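Local coordinates for protein UDP-glucose:anthocyanidin 3-O-glucosyltransferase (Clitoria ternatea, PDB 4REL) that belongs to the plant UDP-glycosyltransferase family and has the GT-B fold, two Rossmann-like domains that face each other across a deep cleft, at residues W135-C140 / F365-I370; S143-I148 / R194-L199; K4-I9 / Q106-I111; L26-I31 / T438-I443. All blocks are in the same frame, centred on the assembly; numbering follows the deposited sequence.

Contact 1. Residues W135-C140 / F365-I370; sequences WPNVSC and FGDQGI. With KMP (3,5,7-trihydroxy-2-(4-hydroxyphenyl)-4H-chromen-4-one), chain B.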
# COMPACT_ATOMS: atom_id res chain seq x y z
N TRP A 135 -6.43 2.55 -6.87
CA TRP A 135 -6.50 2.37 -5.41
C TRP A 135 -5.41 1.42 -4.92
O TRP A 135 -5.59 0.20 -4.94
CB TRP A 135 -7.87 1.81 -5.04
CG TRP A 135 -8.13 1.80 -3.56
CD1 TRP A 135 -8.02 0.73 -2.71
CD2 TRP A 135 -8.54 2.91 -2.76
NE1 TRP A 135 -8.33 1.12 -1.43
CE2 TRP A 135 -8.66 2.45 -1.44
CE3 TRP A 135 -8.82 4.25 -3.04
CZ2 TRP A 135 -9.06 3.29 -0.39
CZ3 TRP A 135 -9.20 5.08 -2.00
CH2 TRP A 135 -9.32 4.60 -0.69
N PRO A 136 -4.27 1.97 -4.47
CA PRO A 136 -3.18 1.11 -4.01
C PRO A 136 -3.18 0.92 -2.49
O PRO A 136 -2.18 0.50 -1.92
CB PRO A 136 -1.94 1.90 -4.44
CG PRO A 136 -2.36 3.33 -4.22
CD PRO A 136 -3.83 3.36 -4.66
N ASN A 137 -4.29 1.25 -1.84
CA ASN A 137 -4.37 1.12 -0.39
C ASN A 137 -5.03 -0.19 -0.02
O ASN A 137 -5.20 -1.06 -0.87
CB ASN A 137 -5.15 2.31 0.15
CG ASN A 137 -4.82 3.57 -0.62
OD1 ASN A 137 -5.67 4.14 -1.32
ND2 ASN A 137 -3.56 3.96 -0.55
N VAL A 138 -5.37 -0.35 1.25
CA VAL A 138 -6.07 -1.55 1.66
C VAL A 138 -7.40 -1.59 0.92
O VAL A 138 -8.18 -0.65 0.99
CB VAL A 138 -6.24 -1.60 3.19
CG1 VAL A 138 -6.94 -2.89 3.61
CG2 VAL A 138 -4.88 -1.51 3.85
N SER A 139 -7.62 -2.67 0.18
CA SER A 139 -8.82 -2.78 -0.66
C SER A 139 -10.09 -2.51 0.14
O SER A 139 -10.92 -1.70 -0.26
CB SER A 139 -8.88 -4.18 -1.29
OG SER A 139 -8.85 -5.18 -0.29
N CYS A 140 -10.22 -3.16 1.29
CA CYS A 140 -11.43 -3.05 2.11
C CYS A 140 -11.75 -1.63 2.60
O CYS A 140 -12.91 -1.33 2.88
CB CYS A 140 -11.37 -4.03 3.30
SG CYS A 140 -11.43 -5.76 2.76
N PHE A 365 -0.88 3.90 11.47
CA PHE A 365 -1.25 5.08 10.71
C PHE A 365 -2.24 4.73 9.59
O PHE A 365 -2.22 3.63 9.07
CB PHE A 365 0.05 5.65 10.12
CG PHE A 365 -0.15 6.82 9.22
CD1 PHE A 365 -0.18 8.11 9.73
CD2 PHE A 365 -0.27 6.64 7.85
CE1 PHE A 365 -0.35 9.20 8.90
CE2 PHE A 365 -0.45 7.72 7.01
CZ PHE A 365 -0.49 9.00 7.53
N GLY A 366 -3.10 5.68 9.22
CA GLY A 366 -3.95 5.51 8.05
C GLY A 366 -4.88 4.32 8.09
O GLY A 366 -5.58 4.11 9.09
N ASP A 367 -4.89 3.52 7.02
CA ASP A 367 -5.74 2.34 6.97
C ASP A 367 -5.04 1.05 7.40
O ASP A 367 -5.52 -0.05 7.13
CB ASP A 367 -6.41 2.16 5.59
CG ASP A 367 -5.41 1.91 4.46
OD1 ASP A 367 -4.19 1.84 4.71
OD2 ASP A 367 -5.86 1.74 3.31
N GLN A 368 -3.89 1.18 8.06
CA GLN A 368 -3.17 0.02 8.57
C GLN A 368 -4.02 -0.77 9.55
O GLN A 368 -3.92 -2.00 9.64
CB GLN A 368 -1.85 0.45 9.21
CG GLN A 368 -0.87 0.98 8.17
CD GLN A 368 0.31 1.73 8.77
OE1 GLN A 368 0.49 1.79 9.99
NE2 GLN A 368 1.12 2.32 7.89
N GLY A 369 -4.87 -0.06 10.29
CA GLY A 369 -5.76 -0.70 11.24
C GLY A 369 -6.79 -1.59 10.58
O GLY A 369 -7.15 -2.66 11.10
N ILE A 370 -7.25 -1.17 9.40
CA ILE A 370 -8.18 -1.97 8.63
C ILE A 370 -7.48 -3.25 8.17
O ILE A 370 -8.03 -4.34 8.27
CB ILE A 370 -8.72 -1.21 7.40
CG1 ILE A 370 -9.37 0.12 7.81
CG2 ILE A 370 -9.70 -2.09 6.64
CD1 ILE A 370 -10.54 -0.02 8.79
C1 KMP B . -6.17 6.48 5.20
C2 KMP B . -5.43 5.83 4.23
C3 KMP B . -4.08 6.34 3.91
C4 KMP B . -3.56 7.52 4.63
C5 KMP B . -4.38 8.10 5.59
C6 KMP B . -5.65 7.59 5.87
C9 KMP B . -3.24 5.69 2.88
C10 KMP B . -1.90 6.27 2.61
C11 KMP B . -1.47 7.47 3.40
C14 KMP B . -0.14 8.11 3.21
C15 KMP B . 0.68 7.82 2.11
C16 KMP B . 1.91 8.44 1.97
C17 KMP B . 2.35 9.35 2.92
C18 KMP B . 1.54 9.65 4.01
C19 KMP B . 0.30 9.03 4.15
O12 KMP B . -2.31 8.01 4.36
O13 KMP B . -3.66 4.69 2.25
O24 KMP B . 3.56 9.95 2.77
O27 KMP B . -1.12 5.67 1.68
O29 KMP B . -6.41 8.20 6.82
O30 KMP B . -5.92 4.75 3.57
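V138 and D367 form a buried contact between domains: the loop after strand 131-135 meets the start of helix 368-378 beside KMP, in the cleft between the domains. The one hydrogen bond joining the segments runs from V138 N to D367 OD2 (3.0 Å), reaching the oxygen on its syn side but 33° out of the carboxylate plane. S141 OG also bonds OD2, and KMP O30 lies 3.0 Å from OD2, so this short acid reaches backbone, hydroxyl and ligand at once. D367 CG sits between its backbone N and carbonyl carbon (chi1 64°), 3.5 Å from V138 CG2. N137 brings ND2 to 2.9 Å from KMP O13, while its OD1 lies over the centre of the W135 ring. The indole NE1 in turn bonds V138 O at 3.0 Å, almost straight but from well above the carbonyl plane. G366, second in a type II' turn, takes the positive phi that suits glycine and lays CA 3.5 Å from KMP C6. Beneath, I370 CG2 touches V138 CG1 and C140 CB; further along helix 368-378, A371 meets V138 and V374 meets C140, while W135 ends a strand bonded to V210 and N212.

Contact 2. Residues S143-I148 / R194-L199; sequences SLYFNI and RTLNSL. With KMP (3,5,7-trihydroxy-2-(4-hydroxyphenyl)-4H-chromen-4-one), chain B.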
# COMPACT_ATOMS: atom_id res chain seq x y z
N SER A 143 -14.80 0.93 1.43
CA SER A 143 -16.16 0.99 1.96
C SER A 143 -16.37 2.13 2.95
O SER A 143 -17.46 2.70 3.02
CB SER A 143 -16.54 -0.34 2.60
OG SER A 143 -16.86 -1.27 1.59
N LEU A 144 -15.32 2.46 3.69
CA LEU A 144 -15.40 3.49 4.72
C LEU A 144 -15.90 4.82 4.17
O LEU A 144 -16.71 5.50 4.81
CB LEU A 144 -14.03 3.70 5.36
CG LEU A 144 -13.34 2.47 5.93
CD1 LEU A 144 -11.95 2.83 6.42
CD2 LEU A 144 -14.17 1.90 7.06
N TYR A 145 -15.44 5.18 2.98
CA TYR A 145 -15.68 6.51 2.43
C TYR A 145 -17.12 6.73 1.95
O TYR A 145 -17.53 7.86 1.69
CB TYR A 145 -14.62 6.83 1.36
CG TYR A 145 -13.26 6.79 2.01
CD1 TYR A 145 -12.86 7.82 2.85
CD2 TYR A 145 -12.42 5.70 1.86
CE1 TYR A 145 -11.64 7.78 3.49
CE2 TYR A 145 -11.19 5.65 2.49
CZ TYR A 145 -10.80 6.70 3.30
OH TYR A 145 -9.59 6.68 3.95
N PHE A 146 -17.88 5.64 1.88
CA PHE A 146 -19.30 5.73 1.57
C PHE A 146 -20.19 5.70 2.80
O PHE A 146 -21.42 5.69 2.69
CB PHE A 146 -19.69 4.61 0.61
CG PHE A 146 -19.06 4.74 -0.74
CD1 PHE A 146 -19.76 5.35 -1.77
CD2 PHE A 146 -17.77 4.29 -0.97
CE1 PHE A 146 -19.19 5.50 -3.02
CE2 PHE A 146 -17.19 4.44 -2.22
CZ PHE A 146 -17.90 5.04 -3.25
N ASN A 147 -19.56 5.72 3.98
CA ASN A 147 -20.30 5.57 5.23
C ASN A 147 -19.72 6.44 6.34
O ASN A 147 -19.76 6.06 7.51
CB ASN A 147 -20.30 4.10 5.67
CG ASN A 147 -21.05 3.20 4.70
OD1 ASN A 147 -22.28 3.08 4.77
ND2 ASN A 147 -20.32 2.57 3.80
N ILE A 148 -19.22 7.62 5.98
CA ILE A 148 -18.54 8.48 6.96
C ILE A 148 -19.45 8.88 8.12
O ILE A 148 -19.04 8.82 9.29
CB ILE A 148 -17.94 9.73 6.28
CG1 ILE A 148 -16.91 9.31 5.24
CG2 ILE A 148 -17.31 10.66 7.33
CD1 ILE A 148 -16.53 10.40 4.27
N ARG A 194 -9.65 16.07 4.39
CA ARG A 194 -10.84 16.52 3.67
C ARG A 194 -10.93 15.89 2.29
O ARG A 194 -12.02 15.56 1.81
CB ARG A 194 -10.85 18.05 3.55
CG ARG A 194 -10.95 18.75 4.90
CD ARG A 194 -11.03 20.27 4.73
NE ARG A 194 -11.19 20.95 6.01
CZ ARG A 194 -10.19 21.49 6.70
NH1 ARG A 194 -8.95 21.44 6.23
NH2 ARG A 194 -10.43 22.09 7.86
N THR A 195 -9.78 15.75 1.65
CA THR A 195 -9.69 15.10 0.35
C THR A 195 -10.12 13.63 0.44
O THR A 195 -10.94 13.16 -0.36
CB THR A 195 -8.26 15.23 -0.21
OG1 THR A 195 -7.95 16.62 -0.41
CG2 THR A 195 -8.14 14.51 -1.53
N LEU A 196 -9.59 12.90 1.42
CA LEU A 196 -10.00 11.52 1.61
C LEU A 196 -11.50 11.43 1.90
O LEU A 196 -12.20 10.59 1.34
CB LEU A 196 -9.17 10.83 2.70
CG LEU A 196 -7.96 10.05 2.17
CD1 LEU A 196 -7.06 10.92 1.29
CD2 LEU A 196 -7.15 9.45 3.30
N ASN A 197 -12.01 12.34 2.73
CA ASN A 197 -13.42 12.28 3.08
C ASN A 197 -14.36 12.60 1.92
O ASN A 197 -15.56 12.37 2.02
CB ASN A 197 -13.72 13.21 4.25
CG ASN A 197 -13.14 12.70 5.54
OD1 ASN A 197 -12.86 13.46 6.46
ND2 ASN A 197 -12.95 11.38 5.61
N SER A 198 -13.82 13.13 0.83
CA SER A 198 -14.64 13.42 -0.35
C SER A 198 -14.73 12.22 -1.29
O SER A 198 -15.42 12.27 -2.31
CB SER A 198 -14.07 14.61 -1.13
OG SER A 198 -12.91 14.25 -1.88
N LEU A 199 -14.03 11.13 -0.96
CA LEU A 199 -13.95 10.00 -1.89
C LEU A 199 -15.31 9.33 -2.19
O LEU A 199 -15.51 8.79 -3.27
CB LEU A 199 -12.95 8.96 -1.39
CG LEU A 199 -11.47 9.32 -1.57
CD1 LEU A 199 -10.63 8.35 -0.76
CD2 LEU A 199 -11.08 9.29 -3.06
C1 KMP B . -6.17 6.48 5.20
C2 KMP B . -5.43 5.83 4.23
C3 KMP B . -4.08 6.34 3.91
C4 KMP B . -3.56 7.52 4.63
C5 KMP B . -4.38 8.10 5.59
C6 KMP B . -5.65 7.59 5.87
C9 KMP B . -3.24 5.69 2.88
C10 KMP B . -1.90 6.27 2.61
C11 KMP B . -1.47 7.47 3.40
C14 KMP B . -0.14 8.11 3.21
C15 KMP B . 0.68 7.82 2.11
C16 KMP B . 1.91 8.44 1.97
C17 KMP B . 2.35 9.35 2.92
C18 KMP B . 1.54 9.65 4.01
C19 KMP B . 0.30 9.03 4.15
O12 KMP B . -2.31 8.01 4.36
O13 KMP B . -3.66 4.69 2.25
O24 KMP B . 3.56 9.95 2.77
O27 KMP B . -1.12 5.67 1.68
O29 KMP B . -6.41 8.20 6.82
O30 KMP B . -5.92 4.75 3.57
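Y145 lies against L196 and L199, and its ring is the centre of the contact. With CG beside the backbone N (chi1 -60°), the ring reaches toward the end of helix 191-197. L199 CD1 sits over one face, 4.0 Å from the centroid of the Y145 ring and 7° off its normal, a CH-pi contact; the two side chains run alongside each other, pointing the same way. L196 crosses the tyrosine obliquely: L196 O comes within 3.2 Å of Y145 CD1, and L196 CD2 is 3.7 Å from Y145 OH. A long aromatic suits this place because its CB packs on L199, its ring meets both leucines, and its hydroxyl end reaches the ligand, Y145 OH lying 3.6 Å from KMP C1. L196 CD2 approaches KMP C6 to 3.5 Å, so the two residues make adjoining parts of the pocket wall. Both segments belong to the N-terminal Rossmann-like domain, where the connections beyond the strands' C-terminal ends build much of the pocket, the C-terminal domain supplying F365, G366 and D367; Y145 and L199 also pack on W135 of strand 131-135. Next in sequence, F146 directs its ring toward Y225 of helix 220-229. N147 turns back on its own segment: its ND2 bonds S143 O at 3.0 Å, reaching it from the face opposite to F146 N, and Y225 OH bonds ND2 too. I148, opening helix 148-157, pushes CD1 to 3.1 Å from N197 O, a tight fit, with N197 ND2 3.9 Å from the same methyl and M182 touching both residues.

Contact 3. Residues K4-I9 / Q106-I111; sequences KQHVAI and QSVTCI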
# COMPACT_ATOMS: atom_id res chain seq x y z
N LYS A 4 -4.02 8.01 -31.84
CA LYS A 4 -3.92 9.25 -31.08
C LYS A 4 -4.29 9.01 -29.62
O LYS A 4 -4.57 9.97 -28.91
CB LYS A 4 -4.83 10.32 -31.68
CG LYS A 4 -4.53 10.65 -33.14
CD LYS A 4 -5.26 11.91 -33.60
CE LYS A 4 -4.82 12.33 -35.01
NZ LYS A 4 -5.64 13.46 -35.55
N GLN A 5 -4.30 7.75 -29.19
CA GLN A 5 -4.60 7.43 -27.79
C GLN A 5 -3.49 7.94 -26.88
O GLN A 5 -2.30 7.70 -27.11
CB GLN A 5 -4.80 5.92 -27.58
CG GLN A 5 -5.94 5.31 -28.40
CD GLN A 5 -7.20 6.16 -28.38
OE1 GLN A 5 -7.44 6.95 -29.29
NE2 GLN A 5 -8.01 5.99 -27.35
N HIS A 6 -3.88 8.67 -25.84
CA HIS A 6 -2.91 9.35 -24.99
C HIS A 6 -3.42 9.41 -23.56
O HIS A 6 -4.34 10.17 -23.26
CB HIS A 6 -2.63 10.75 -25.53
CG HIS A 6 -1.67 11.55 -24.70
ND1 HIS A 6 -1.52 12.91 -24.84
CD2 HIS A 6 -0.78 11.17 -23.75
CE1 HIS A 6 -0.60 13.35 -23.98
NE2 HIS A 6 -0.14 12.31 -23.31
N VAL A 7 -2.79 8.62 -22.69
CA VAL A 7 -3.22 8.52 -21.31
C VAL A 7 -2.31 9.39 -20.45
O VAL A 7 -1.08 9.29 -20.52
CB VAL A 7 -3.13 7.06 -20.83
CG1 VAL A 7 -3.61 6.92 -19.40
CG2 VAL A 7 -3.94 6.17 -21.75
N ALA A 8 -2.91 10.27 -19.65
CA ALA A 8 -2.14 11.05 -18.69
C ALA A 8 -2.31 10.38 -17.35
O ALA A 8 -3.42 9.97 -17.00
CB ALA A 8 -2.63 12.48 -18.64
N ILE A 9 -1.22 10.28 -16.59
CA ILE A 9 -1.23 9.57 -15.32
C ILE A 9 -0.75 10.48 -14.21
O ILE A 9 0.32 11.09 -14.32
CB ILE A 9 -0.34 8.31 -15.38
CG1 ILE A 9 -0.85 7.36 -16.48
CG2 ILE A 9 -0.35 7.59 -14.03
CD1 ILE A 9 -0.00 7.38 -17.74
N GLN A 106 -0.47 15.27 -29.02
CA GLN A 106 -1.74 14.54 -28.94
C GLN A 106 -2.54 15.04 -27.75
O GLN A 106 -2.02 15.12 -26.64
CB GLN A 106 -1.49 13.04 -28.75
CG GLN A 106 -0.71 12.36 -29.87
CD GLN A 106 -0.35 10.92 -29.52
OE1 GLN A 106 0.04 10.63 -28.39
NE2 GLN A 106 -0.49 10.01 -30.48
N SER A 107 -3.81 15.36 -27.98
CA SER A 107 -4.70 15.68 -26.87
C SER A 107 -4.82 14.43 -25.99
O SER A 107 -4.73 13.30 -26.48
CB SER A 107 -6.07 16.11 -27.40
OG SER A 107 -6.68 15.07 -28.14
N VAL A 108 -4.96 14.64 -24.69
CA VAL A 108 -5.21 13.53 -23.77
C VAL A 108 -6.59 12.91 -24.03
O VAL A 108 -7.57 13.62 -24.24
CB VAL A 108 -5.09 14.02 -22.31
CG1 VAL A 108 -5.58 12.95 -21.33
CG2 VAL A 108 -3.65 14.38 -22.02
N THR A 109 -6.66 11.58 -24.03
CA THR A 109 -7.93 10.90 -24.27
C THR A 109 -8.47 10.18 -23.03
O THR A 109 -9.62 9.75 -23.02
CB THR A 109 -7.83 9.90 -25.42
OG1 THR A 109 -6.83 8.93 -25.12
CG2 THR A 109 -7.45 10.62 -26.71
N CYS A 110 -7.65 10.07 -21.99
CA CYS A 110 -8.02 9.30 -20.81
C CYS A 110 -7.07 9.68 -19.68
O CYS A 110 -5.89 9.94 -19.92
CB CYS A 110 -7.91 7.80 -21.12
SG CYS A 110 -8.42 6.72 -19.77
N ILE A 111 -7.57 9.75 -18.45
CA ILE A 111 -6.72 10.00 -17.30
C ILE A 111 -6.80 8.83 -16.34
O ILE A 111 -7.90 8.33 -16.05
CB ILE A 111 -7.10 11.31 -16.57
CG1 ILE A 111 -6.73 12.51 -17.47
CG2 ILE A 111 -6.37 11.42 -15.23
CD1 ILE A 111 -7.13 13.86 -16.90
O HOH W 1 -5.38 12.38 -29.02
O HOH W 2 -0.72 7.34 -29.47
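T109 OG1 is held by two partners: H6 N donates to it across the contact (3.0 Å, N-H...O angle 177°), and S446 OG bonds it from the C-terminal end of the chain. The hydroxyl, placed between the backbone N and carbonyl carbon by chi1 59°, thus gives a backbone N-H of the neighbouring strand a side-chain acceptor. In return T109 N donates to H6 O at 2.8 Å, in the carbonyl plane. A regular parallel ladder would bring C110 N to that oxygen, but C110 N stays at 3.5 Å from H6 O, so the pairing is irregular where it begins. It becomes regular at A8 N, which bonds C110 O. Strands 6-10 and 110-114 are the first and fourth of the parallel sheet, with order 3-2-1-4-5-6-7; they sit side by side where a Rossmann-like sheet reverses its direction of growth. V7 and C110 point to one face, A8 and I111 to the other; A8 CB there packs 4.0 Å from V108 CG2, and I97 of helix 89-104 touches both. The H6 imidazole suits this buried position because both nitrogens find partners: ND1 donates to Q106 O (2.9 Å), in the ring plane though well above the carbonyl plane, and NE2 bonds S38 OG. V108 CG2 makes a CH-pi contact over one face of the H6 ring, 4.0 Å from its centroid and shifted toward the rim. At the solvent end Q106 NE2 donates to a water near Q5 O while its OE1 bonds S36 OG; Q5 NE2 bonds S446 O and I443 O.

Contact 4. Residues L26-I31 / T438-I443; sequences LKLAHI and TLVEVI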
# COMPACT_ATOMS: atom_id res chain seq x y z
N LEU A 26 3.37 0.46 -16.65
CA LEU A 26 4.29 -0.40 -17.41
C LEU A 26 3.54 -1.53 -18.10
O LEU A 26 3.82 -1.85 -19.26
CB LEU A 26 5.39 -0.96 -16.50
CG LEU A 26 6.48 0.03 -16.08
CD1 LEU A 26 7.35 -0.53 -14.97
CD2 LEU A 26 7.35 0.42 -17.27
N LYS A 27 2.59 -2.15 -17.40
CA LYS A 27 1.82 -3.25 -17.98
C LYS A 27 0.96 -2.75 -19.14
O LYS A 27 0.88 -3.40 -20.19
CB LYS A 27 0.91 -3.90 -16.94
CG LYS A 27 1.65 -4.67 -15.84
CD LYS A 27 0.70 -5.09 -14.72
CE LYS A 27 1.47 -5.60 -13.50
NZ LYS A 27 0.53 -6.00 -12.41
N LEU A 28 0.31 -1.62 -18.94
CA LEU A 28 -0.54 -1.03 -19.98
C LEU A 28 0.29 -0.59 -21.19
O LEU A 28 -0.14 -0.76 -22.33
CB LEU A 28 -1.32 0.17 -19.43
CG LEU A 28 -2.35 -0.17 -18.35
CD1 LEU A 28 -2.91 1.12 -17.72
CD2 LEU A 28 -3.48 -1.02 -18.91
N ALA A 29 1.45 -0.01 -20.93
CA ALA A 29 2.31 0.46 -22.02
C ALA A 29 2.86 -0.70 -22.84
O ALA A 29 3.05 -0.59 -24.05
CB ALA A 29 3.44 1.31 -21.48
N HIS A 30 3.13 -1.83 -22.19
CA HIS A 30 3.67 -2.98 -22.89
C HIS A 30 2.64 -3.61 -23.82
O HIS A 30 2.97 -4.06 -24.94
CB HIS A 30 4.17 -4.02 -21.88
CG HIS A 30 4.96 -5.14 -22.49
ND1 HIS A 30 4.43 -6.39 -22.72
CD2 HIS A 30 6.24 -5.19 -22.93
CE1 HIS A 30 5.35 -7.16 -23.26
NE2 HIS A 30 6.45 -6.46 -23.41
N ILE A 31 1.39 -3.65 -23.38
CA ILE A 31 0.34 -4.29 -24.18
C ILE A 31 -0.20 -3.35 -25.26
O ILE A 31 -0.76 -3.81 -26.27
CB ILE A 31 -0.80 -4.85 -23.29
CG1 ILE A 31 -1.61 -5.90 -24.05
CG2 ILE A 31 -1.70 -3.73 -22.77
CD1 ILE A 31 -2.41 -6.84 -23.15
N THR A 438 -10.31 -5.54 -19.69
CA THR A 438 -11.37 -4.54 -19.67
C THR A 438 -10.79 -3.14 -19.59
O THR A 438 -11.23 -2.22 -20.31
CB THR A 438 -12.32 -4.77 -18.48
OG1 THR A 438 -13.00 -6.02 -18.67
CG2 THR A 438 -13.35 -3.66 -18.37
N LEU A 439 -9.78 -2.98 -18.74
CA LEU A 439 -9.09 -1.71 -18.58
C LEU A 439 -8.40 -1.29 -19.88
O LEU A 439 -8.50 -0.14 -20.30
CB LEU A 439 -8.08 -1.79 -17.43
CG LEU A 439 -7.17 -0.58 -17.18
CD1 LEU A 439 -7.99 0.68 -16.95
CD2 LEU A 439 -6.24 -0.85 -15.99
N VAL A 440 -7.71 -2.23 -20.51
CA VAL A 440 -7.06 -1.95 -21.78
C VAL A 440 -8.06 -1.44 -22.82
O VAL A 440 -7.78 -0.49 -23.56
CB VAL A 440 -6.30 -3.19 -22.29
CG1 VAL A 440 -5.87 -3.01 -23.73
CG2 VAL A 440 -5.09 -3.47 -21.38
N GLU A 441 -9.24 -2.05 -22.87
CA GLU A 441 -10.23 -1.62 -23.85
C GLU A 441 -10.84 -0.26 -23.50
O GLU A 441 -11.21 0.49 -24.39
CB GLU A 441 -11.34 -2.67 -24.08
CG GLU A 441 -10.90 -4.14 -24.09
CD GLU A 441 -9.62 -4.44 -24.86
OE1 GLU A 441 -9.38 -3.83 -25.93
OE2 GLU A 441 -8.86 -5.31 -24.39
N VAL A 442 -10.92 0.08 -22.21
CA VAL A 442 -11.38 1.43 -21.86
C VAL A 442 -10.43 2.46 -22.48
O VAL A 442 -10.86 3.46 -23.07
CB VAL A 442 -11.47 1.64 -20.34
CG1 VAL A 442 -11.65 3.12 -20.02
CG2 VAL A 442 -12.61 0.83 -19.76
N ILE A 443 -9.14 2.19 -22.35
CA ILE A 443 -8.12 3.08 -22.89
C ILE A 443 -8.15 3.12 -24.42
O ILE A 443 -8.04 4.19 -25.01
CB ILE A 443 -6.74 2.66 -22.38
CG1 ILE A 443 -6.64 2.94 -20.88
CG2 ILE A 443 -5.63 3.41 -23.13
CD1 ILE A 443 -5.55 2.16 -20.18
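L28 is the main bump. Its forked end enters a hollow on helix 431-445 walled by L439, V440 and I443; F436, one turn before, also touches it, so the four residues follow the i, i+3, i+4, i+7 spacing of a hole receiving a knob. L28 CD2 meets V440 CG2 at 3.8 Å and L439 CD2 at 4.0 Å, and both methyls touch I443 CD1, L28 CD1 at 3.8 Å. Branched leucine suits the spot, filling both sides of the hollow. In the reverse direction V440 is the bump, its CG2, beside the backbone N (CG1 anti, chi1 168°), lodging between L28 and I31 with I31 CG2 3.7 Å away. Compact valine fits this shallow gap. The axes of segments 26-31 and 438-443 pass 10.9 Å apart at -67°, so the touching patch is small and wholly apolar. I31, the exposed last residue of helix 18-31, closes its outer margin. Helix 18-31 follows strand 6-10 and lies on the sheet, with L28 and A29 on F37 of strand 36-42 and A29 on I59 of strand 59-64; helix 431-445, the last of the chain, crosses back onto the N-terminal domain, as in GT-B relatives of this family.

Contacts 1 and 2 line the KMP pocket and touch through W135, whose ring meets L199 and Y145. Contact 1, near the chain's centre, bridges the two domains and depends on a carboxylate; contact 2 stays within the N-terminal domain and is mostly aromatic and aliphatic. Contacts 3 and 4 lie together farther out and touch neither of the pocket pair. There strand 6-10 and helix 18-31, consecutive in the chain, both meet helix 431-445, with V7 packing on I443. Contacts 1 and 4 are largely buried, 2 and 3 partly so. Contact 3 is sheet pairing that reaches solvent at its K4 and S107 end, where water bridges polar groups; contact 4 is hydrocarbon throughout, with an exposed margin at I31.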